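Long-range contact in alpha-1,2-Mannosidase (Trichoderma reesei, PDB 1HCU), which probably trims alpha-1,2-linked mannose residues from high-mannose N-glycans, as a calcium-dependent family 47 glycosyl hydrolase: residues Val175-Thr186 and Tyr197-Leu208. Residues are numbered along the deposited sequence; the frame is centred on the assembly and turned at random.
Sequences VAEIGSLVLEWT and YAQLAQKGESYL
Trp185 and Ala201 meet where helix 182-192 runs antiparallel to helix 196-209, the short-segment axes 8.0 Å apart. The methyl of Ala201 packs against helix 182-192, CB 3.7 Å from Trp185 CB and 3.8 Å from Val182 CA. Backbones come closest at Thr186 and Ala198, CA to CA 4.1 Å. The indole turns its six-membered ring to Tyr197: CZ3 lies at the phenol's edge, 3.8 Å from Tyr197 CD1, planes oblique at 66°. Toward Gly179, where helix 175-178 gives out, the backbones part and water enters. One water joins Ile178 O to Ala201 O; a second is gripped by Ile178 O, Val182 N and Glu205 OE2. CG anti to the backbone N (chi1 178°) and a bend at chi2 (93°) set Glu205 OE2 3.1 Å from Gly179 CA. Beyond, Leu208 closes the apolar end, CD1 3.8 Å from Ile178 CG2. Gln202 forms the looser, partly exposed flank, OE1 3.2 Å from Thr186 OG1, itself a donor to Val182 O. This antiparallel helical hairpin belongs to the (alpha/alpha)7 barrel of family 47: helix 98-117 touches Trp185, helix 245-257 packs on Val182, Glu205 and Leu208, and the Val175 backbone bonds to Thr224, beside strand 225-227.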
ATOM      1  N   VAL A 175      11.531  -0.648  10.170  1.00 11.87           N
ATOM      2  CA  VAL A 175      10.722  -1.858  10.185  1.00 11.21           C
ATOM      3  C   VAL A 175       9.804  -2.012   8.981  1.00 13.54           C
ATOM      4  O   VAL A 175       9.581  -3.127   8.513  1.00 14.43           O
ATOM      5  CB  VAL A 175       9.879  -1.970  11.497  1.00 10.70           C
ATOM      6  CG1 VAL A 175      10.811  -2.032  12.699  1.00  8.93           C
ATOM      7  CG2 VAL A 175       8.914  -0.800  11.626  1.00 11.21           C
ATOM      8  N   ALA A 176       9.266  -0.916   8.460  1.00 13.26           N
ATOM      9  CA  ALA A 176       8.403  -1.051   7.294  1.00 14.27           C
ATOM     10  C   ALA A 176       9.181  -1.636   6.112  1.00 13.83           C
ATOM     11  O   ALA A 176       8.727  -2.588   5.485  1.00 15.89           O
ATOM     12  CB  ALA A 176       7.791   0.293   6.911  1.00 11.61           C
ATOM     13  N   GLU A 177      10.355  -1.088   5.816  1.00 13.53           N
ATOM     14  CA  GLU A 177      11.139  -1.571   4.677  1.00 14.59           C
ATOM     15  C   GLU A 177      11.747  -2.959   4.886  1.00 14.04           C
ATOM     16  O   GLU A 177      11.970  -3.698   3.931  1.00 12.53           O
ATOM     17  CB  GLU A 177      12.221  -0.543   4.318  1.00 16.29           C
ATOM     18  CG  GLU A 177      11.620   0.847   4.085  1.00 20.34           C
ATOM     19  CD  GLU A 177      12.546   1.814   3.371  1.00 21.86           C
ATOM     20  OE1 GLU A 177      12.405   3.033   3.596  1.00 21.26           O
ATOM     21  OE2 GLU A 177      13.400   1.363   2.576  1.00 24.77           O
ATOM     22  N   ILE A 178      11.997  -3.309   6.142  1.00 13.54           N
ATOM     23  CA  ILE A 178      12.540  -4.613   6.478  1.00 12.40           C
ATOM     24  C   ILE A 178      11.418  -5.649   6.471  1.00 13.32           C
ATOM     25  O   ILE A 178      11.586  -6.760   5.972  1.00 13.42           O
ATOM     26  CB  ILE A 178      13.142  -4.622   7.893  1.00 13.25           C
ATOM     27  CG1 ILE A 178      14.372  -3.714   7.955  1.00 12.41           C
ATOM     28  CG2 ILE A 178      13.481  -6.051   8.296  1.00 12.28           C
ATOM     29  CD1 ILE A 178      14.922  -3.538   9.357  1.00  9.85           C
ATOM     30  N   GLY A 179      10.271  -5.264   7.028  1.00 13.67           N
ATOM     31  CA  GLY A 179       9.137  -6.167   7.125  1.00 14.04           C
ATOM     32  C   GLY A 179       8.137  -6.201   5.986  1.00 15.74           C
ATOM     33  O   GLY A 179       7.049  -6.751   6.141  1.00 16.22           O
ATOM     34  N   SER A 180       8.490  -5.627   4.842  1.00 16.12           N
ATOM     35  CA  SER A 180       7.587  -5.629   3.703  1.00 16.08           C
ATOM     36  C   SER A 180       8.197  -6.372   2.524  1.00 16.40           C
ATOM     37  O   SER A 180       7.899  -6.061   1.372  1.00 16.37           O
ATOM     38  CB  SER A 180       7.244  -4.198   3.287  1.00 16.36           C
ATOM     39  OG  SER A 180       6.479  -3.544   4.283  1.00 19.04           O
ATOM     40  N   LEU A 181       9.033  -7.366   2.819  1.00 15.03           N
ATOM     41  CA  LEU A 181       9.700  -8.156   1.787  1.00 14.05           C
ATOM     42  C   LEU A 181       9.310  -9.630   1.833  1.00 14.80           C
ATOM     43  O   LEU A 181       9.379 -10.334   0.816  1.00 14.75           O
ATOM     44  CB  LEU A 181      11.212  -8.052   1.967  1.00 13.53           C
ATOM     45  CG  LEU A 181      11.748  -6.631   2.103  1.00 13.52           C
ATOM     46  CD1 LEU A 181      13.246  -6.667   2.401  1.00 15.77           C
ATOM     47  CD2 LEU A 181      11.460  -5.860   0.835  1.00 10.34           C
ATOM     48  N   VAL A 182       8.905 -10.081   3.020  1.00 14.82           N
ATOM     49  CA  VAL A 182       8.543 -11.476   3.260  1.00 13.88           C
ATOM     50  C   VAL A 182       7.449 -12.062   2.362  1.00 15.00           C
ATOM     51  O   VAL A 182       7.578 -13.194   1.892  1.00 15.77           O
ATOM     52  CB  VAL A 182       8.166 -11.694   4.760  1.00 12.89           C
ATOM     53  CG1 VAL A 182       7.005 -10.789   5.163  1.00 11.24           C
ATOM     54  CG2 VAL A 182       7.820 -13.142   4.999  1.00 13.24           C
ATOM     55  N   LEU A 183       6.386 -11.304   2.106  1.00 14.29           N
ATOM     56  CA  LEU A 183       5.303 -11.803   1.267  1.00 13.75           C
ATOM     57  C   LEU A 183       5.774 -12.133  -0.149  1.00 14.11           C
ATOM     58  O   LEU A 183       5.598 -13.255  -0.623  1.00 13.97           O
ATOM     59  CB  LEU A 183       4.168 -10.776   1.170  1.00 14.10           C
ATOM     60  CG  LEU A 183       2.723 -11.294   1.068  1.00 15.55           C
ATOM     61  CD1 LEU A 183       1.825 -10.193   0.488  1.00 11.62           C
ATOM     62  CD2 LEU A 183       2.654 -12.531   0.212  1.00 13.00           C
ATOM     63  N   GLU A 184       6.383 -11.170  -0.834  1.00 13.97           N
ATOM     64  CA  GLU A 184       6.792 -11.445  -2.205  1.00 15.39           C
ATOM     65  C   GLU A 184       7.990 -12.361  -2.379  1.00 14.79           C
ATOM     66  O   GLU A 184       8.072 -13.089  -3.364  1.00 15.62           O
ATOM     67  CB  GLU A 184       6.972 -10.146  -3.022  1.00 15.50           C
ATOM     68  CG  GLU A 184       7.399  -8.883  -2.300  1.00 17.16           C
ATOM     69  CD  GLU A 184       6.363  -8.346  -1.328  1.00 17.52           C
ATOM     70  OE1 GLU A 184       6.502  -8.615  -0.119  1.00 16.24           O
ATOM     71  OE2 GLU A 184       5.411  -7.660  -1.774  1.00 17.64           O
ATOM     72  N   TRP A 185       8.900 -12.353  -1.414  1.00 15.88           N
ATOM     73  CA  TRP A 185      10.074 -13.212  -1.483  1.00 14.74           C
ATOM     74  C   TRP A 185       9.708 -14.666  -1.158  1.00 14.41           C
ATOM     75  O   TRP A 185      10.289 -15.596  -1.715  1.00 12.60           O
ATOM     76  CB  TRP A 185      11.165 -12.677  -0.545  1.00 13.59           C
ATOM     77  CG  TRP A 185      11.890 -11.499  -1.152  1.00 15.45           C
ATOM     78  CD1 TRP A 185      11.355 -10.283  -1.489  1.00 12.89           C
ATOM     79  CD2 TRP A 185      13.257 -11.468  -1.577  1.00 14.48           C
ATOM     80  NE1 TRP A 185      12.307  -9.504  -2.103  1.00 15.32           N
ATOM     81  CE2 TRP A 185      13.483 -10.205  -2.171  1.00 14.12           C
ATOM     82  CE3 TRP A 185      14.313 -12.387  -1.517  1.00 14.49           C
ATOM     83  CZ2 TRP A 185      14.727  -9.837  -2.705  1.00 12.72           C
ATOM     84  CZ3 TRP A 185      15.554 -12.020  -2.049  1.00 12.95           C
ATOM     85  CH2 TRP A 185      15.746 -10.756  -2.633  1.00 10.82           C
ATOM     86  N   THR A 186       8.738 -14.862  -0.267  1.00 13.17           N
ATOM     87  CA  THR A 186       8.305 -16.214   0.064  1.00 13.80           C
ATOM     88  C   THR A 186       7.518 -16.741  -1.132  1.00 12.92           C
ATOM     89  O   THR A 186       7.634 -17.907  -1.502  1.00 12.51           O
ATOM     90  CB  THR A 186       7.404 -16.248   1.328  1.00 14.28           C
ATOM     91  OG1 THR A 186       8.195 -15.945   2.487  1.00 16.57           O
ATOM     92  CG2 THR A 186       6.778 -17.626   1.503  1.00 11.43           C
ATOM     93  N   TYR A 197      15.226 -17.328  -1.354  1.00 14.74           N
ATOM     94  CA  TYR A 197      14.477 -16.075  -1.263  1.00 13.66           C
ATOM     95  C   TYR A 197      13.704 -15.924   0.041  1.00 12.78           C
ATOM     96  O   TYR A 197      13.870 -14.931   0.749  1.00 12.13           O
ATOM     97  CB  TYR A 197      13.541 -15.929  -2.471  1.00 13.74           C
ATOM     98  CG  TYR A 197      14.269 -16.096  -3.788  1.00 13.18           C
ATOM     99  CD1 TYR A 197      15.321 -15.248  -4.134  1.00 13.34           C
ATOM    100  CD2 TYR A 197      13.969 -17.157  -4.642  1.00 14.54           C
ATOM    101  CE1 TYR A 197      16.065 -15.462  -5.291  1.00 13.40           C
ATOM    102  CE2 TYR A 197      14.707 -17.380  -5.803  1.00 13.61           C
ATOM    103  CZ  TYR A 197      15.757 -16.530  -6.116  1.00 14.40           C
ATOM    104  OH  TYR A 197      16.534 -16.774  -7.226  1.00 15.83           O
ATOM    105  N   ALA A 198      12.876 -16.914   0.365  1.00 12.99           N
ATOM    106  CA  ALA A 198      12.097 -16.901   1.601  1.00 13.32           C
ATOM    107  C   ALA A 198      12.999 -16.878   2.842  1.00 14.87           C
ATOM    108  O   ALA A 198      12.734 -16.140   3.804  1.00 12.50           O
ATOM    109  CB  ALA A 198      11.181 -18.119   1.650  1.00 14.20           C
ATOM    110  N   GLN A 199      14.063 -17.678   2.811  1.00 14.77           N
ATOM    111  CA  GLN A 199      15.003 -17.762   3.926  1.00 17.99           C
ATOM    112  C   GLN A 199      15.596 -16.403   4.283  1.00 17.24           C
ATOM    113  O   GLN A 199      15.686 -16.031   5.451  1.00 16.83           O
ATOM    114  CB  GLN A 199      16.134 -18.745   3.588  1.00 21.19           C
ATOM    115  CG  GLN A 199      15.701 -20.203   3.644  1.00 25.65           C
ATOM    116  CD  GLN A 199      16.705 -21.157   3.003  1.00 30.50           C
ATOM    117  OE1 GLN A 199      16.543 -22.378   3.073  1.00 31.44           O
ATOM    118  NE2 GLN A 199      17.740 -20.605   2.367  1.00 30.82           N
ATOM    119  N   LEU A 200      15.996 -15.668   3.255  1.00 17.54           N
ATOM    120  CA  LEU A 200      16.582 -14.354   3.422  1.00 16.08           C
ATOM    121  C   LEU A 200      15.607 -13.356   4.032  1.00 14.70           C
ATOM    122  O   LEU A 200      15.923 -12.690   5.014  1.00 15.85           O
ATOM    123  CB  LEU A 200      17.069 -13.840   2.065  1.00 16.59           C
ATOM    124  CG  LEU A 200      18.564 -13.931   1.728  1.00 19.39           C
ATOM    125  CD1 LEU A 200      19.267 -14.958   2.610  1.00 18.30           C
ATOM    126  CD2 LEU A 200      18.717 -14.252   0.248  1.00 13.68           C
ATOM    127  N   ALA A 201      14.424 -13.255   3.447  1.00 13.49           N
ATOM    128  CA  ALA A 201      13.418 -12.314   3.923  1.00 14.34           C
ATOM    129  C   ALA A 201      12.968 -12.617   5.346  1.00 13.48           C
ATOM    130  O   ALA A 201      12.834 -11.715   6.181  1.00 13.27           O
ATOM    131  CB  ALA A 201      12.213 -12.326   2.987  1.00 15.26           C
ATOM    132  N   GLN A 202      12.728 -13.894   5.608  1.00 12.15           N
ATOM    133  CA  GLN A 202      12.278 -14.343   6.916  1.00 12.00           C
ATOM    134  C   GLN A 202      13.312 -14.157   8.017  1.00 11.10           C
ATOM    135  O   GLN A 202      12.957 -13.954   9.182  1.00  9.56           O
ATOM    136  CB  GLN A 202      11.847 -15.803   6.825  1.00  9.96           C
ATOM    137  CG  GLN A 202      10.613 -15.959   5.959  1.00 11.13           C
ATOM    138  CD  GLN A 202      10.193 -17.392   5.779  1.00 10.55           C
ATOM    139  OE1 GLN A 202       9.387 -17.703   4.908  1.00 11.78           O
ATOM    140  NE2 GLN A 202      10.732 -18.276   6.602  1.00 10.19           N
ATOM    141  N   LYS A 203      14.587 -14.226   7.654  1.00 11.45           N
ATOM    142  CA  LYS A 203      15.638 -14.044   8.641  1.00 12.39           C
ATOM    143  C   LYS A 203      15.636 -12.588   9.071  1.00 10.55           C
ATOM    144  O   LYS A 203      15.688 -12.282  10.262  1.00 10.96           O
ATOM    145  CB  LYS A 203      17.012 -14.416   8.064  1.00 15.39           C
ATOM    146  CG  LYS A 203      18.159 -14.225   9.062  1.00 20.08           C
ATOM    147  CD  LYS A 203      19.452 -14.890   8.590  1.00 22.54           C
ATOM    148  CE  LYS A 203      20.507 -14.880   9.688  1.00 23.86           C
ATOM    149  NZ  LYS A 203      21.783 -15.534   9.257  1.00 27.58           N
ATOM    150  N   GLY A 204      15.567 -11.686   8.100  1.00  8.23           N
ATOM    151  CA  GLY A 204      15.549 -10.277   8.438  1.00  8.48           C
ATOM    152  C   GLY A 204      14.323  -9.948   9.266  1.00  9.40           C
ATOM    153  O   GLY A 204      14.370  -9.090  10.146  1.00  8.97           O
ATOM    154  N   GLU A 205      13.225 -10.647   8.986  1.00 10.25           N
ATOM    155  CA  GLU A 205      11.958 -10.432   9.688  1.00 11.59           C
ATOM    156  C   GLU A 205      12.020 -10.932  11.131  1.00 12.77           C
ATOM    157  O   GLU A 205      11.412 -10.343  12.026  1.00 11.18           O
ATOM    158  CB  GLU A 205      10.821 -11.149   8.941  1.00 12.84           C
ATOM    159  CG  GLU A 205       9.431 -11.050   9.590  1.00 13.49           C
ATOM    160  CD  GLU A 205       8.577  -9.885   9.072  1.00 13.82           C
ATOM    161  OE1 GLU A 205       7.443  -9.731   9.567  1.00 14.21           O
ATOM    162  OE2 GLU A 205       9.018  -9.133   8.178  1.00 11.21           O
ATOM    163  N   SER A 206      12.768 -12.013  11.341  1.00 11.93           N
ATOM    164  CA  SER A 206      12.898 -12.630  12.655  1.00 13.02           C
ATOM    165  C   SER A 206      13.277 -11.655  13.767  1.00 12.43           C
ATOM    166  O   SER A 206      12.790 -11.774  14.886  1.00 12.34           O
ATOM    167  CB  SER A 206      13.925 -13.779  12.600  1.00 12.97           C
ATOM    168  OG  SER A 206      15.251 -13.288  12.522  1.00 12.61           O
ATOM    169  N   TYR A 207      14.150 -10.702  13.456  1.00 13.61           N
ATOM    170  CA  TYR A 207      14.603  -9.698  14.425  1.00 13.03           C
ATOM    171  C   TYR A 207      13.475  -8.780  14.889  1.00 12.92           C
ATOM    172  O   TYR A 207      13.540  -8.210  15.978  1.00 12.93           O
ATOM    173  CB  TYR A 207      15.724  -8.863  13.809  1.00 12.78           C
ATOM    174  CG  TYR A 207      16.995  -9.642  13.572  1.00 13.80           C
ATOM    175  CD1 TYR A 207      17.922  -9.825  14.599  1.00 13.96           C
ATOM    176  CD2 TYR A 207      17.267 -10.209  12.330  1.00 13.54           C
ATOM    177  CE1 TYR A 207      19.094 -10.552  14.394  1.00 13.27           C
ATOM    178  CE2 TYR A 207      18.440 -10.944  12.115  1.00 13.43           C
ATOM    179  CZ  TYR A 207      19.347 -11.106  13.150  1.00 13.00           C
ATOM    180  OH  TYR A 207      20.520 -11.794  12.931  1.00 13.09           O
ATOM    181  N   LEU A 208      12.444  -8.652  14.055  1.00 12.71           N
ATOM    182  CA  LEU A 208      11.292  -7.808  14.353  1.00 12.20           C
ATOM    183  C   LEU A 208      10.218  -8.530  15.161  1.00 13.61           C
ATOM    184  O   LEU A 208       9.388  -7.887  15.806  1.00 11.53           O
ATOM    185  CB  LEU A 208      10.667  -7.294  13.056  1.00 12.91           C
ATOM    186  CG  LEU A 208      11.389  -6.185  12.284  1.00 14.59           C
ATOM    187  CD1 LEU A 208      12.810  -6.613  11.960  1.00 13.61           C
ATOM    188  CD2 LEU A 208      10.610  -5.872  10.997  1.00 12.01           C
TER
HETATM  189  O   HOH W   1      13.620  -9.116   5.741  1.00 11.16           O
HETATM  190  O   HOH W   2       9.754  -8.738   5.398  1.00 19.04           O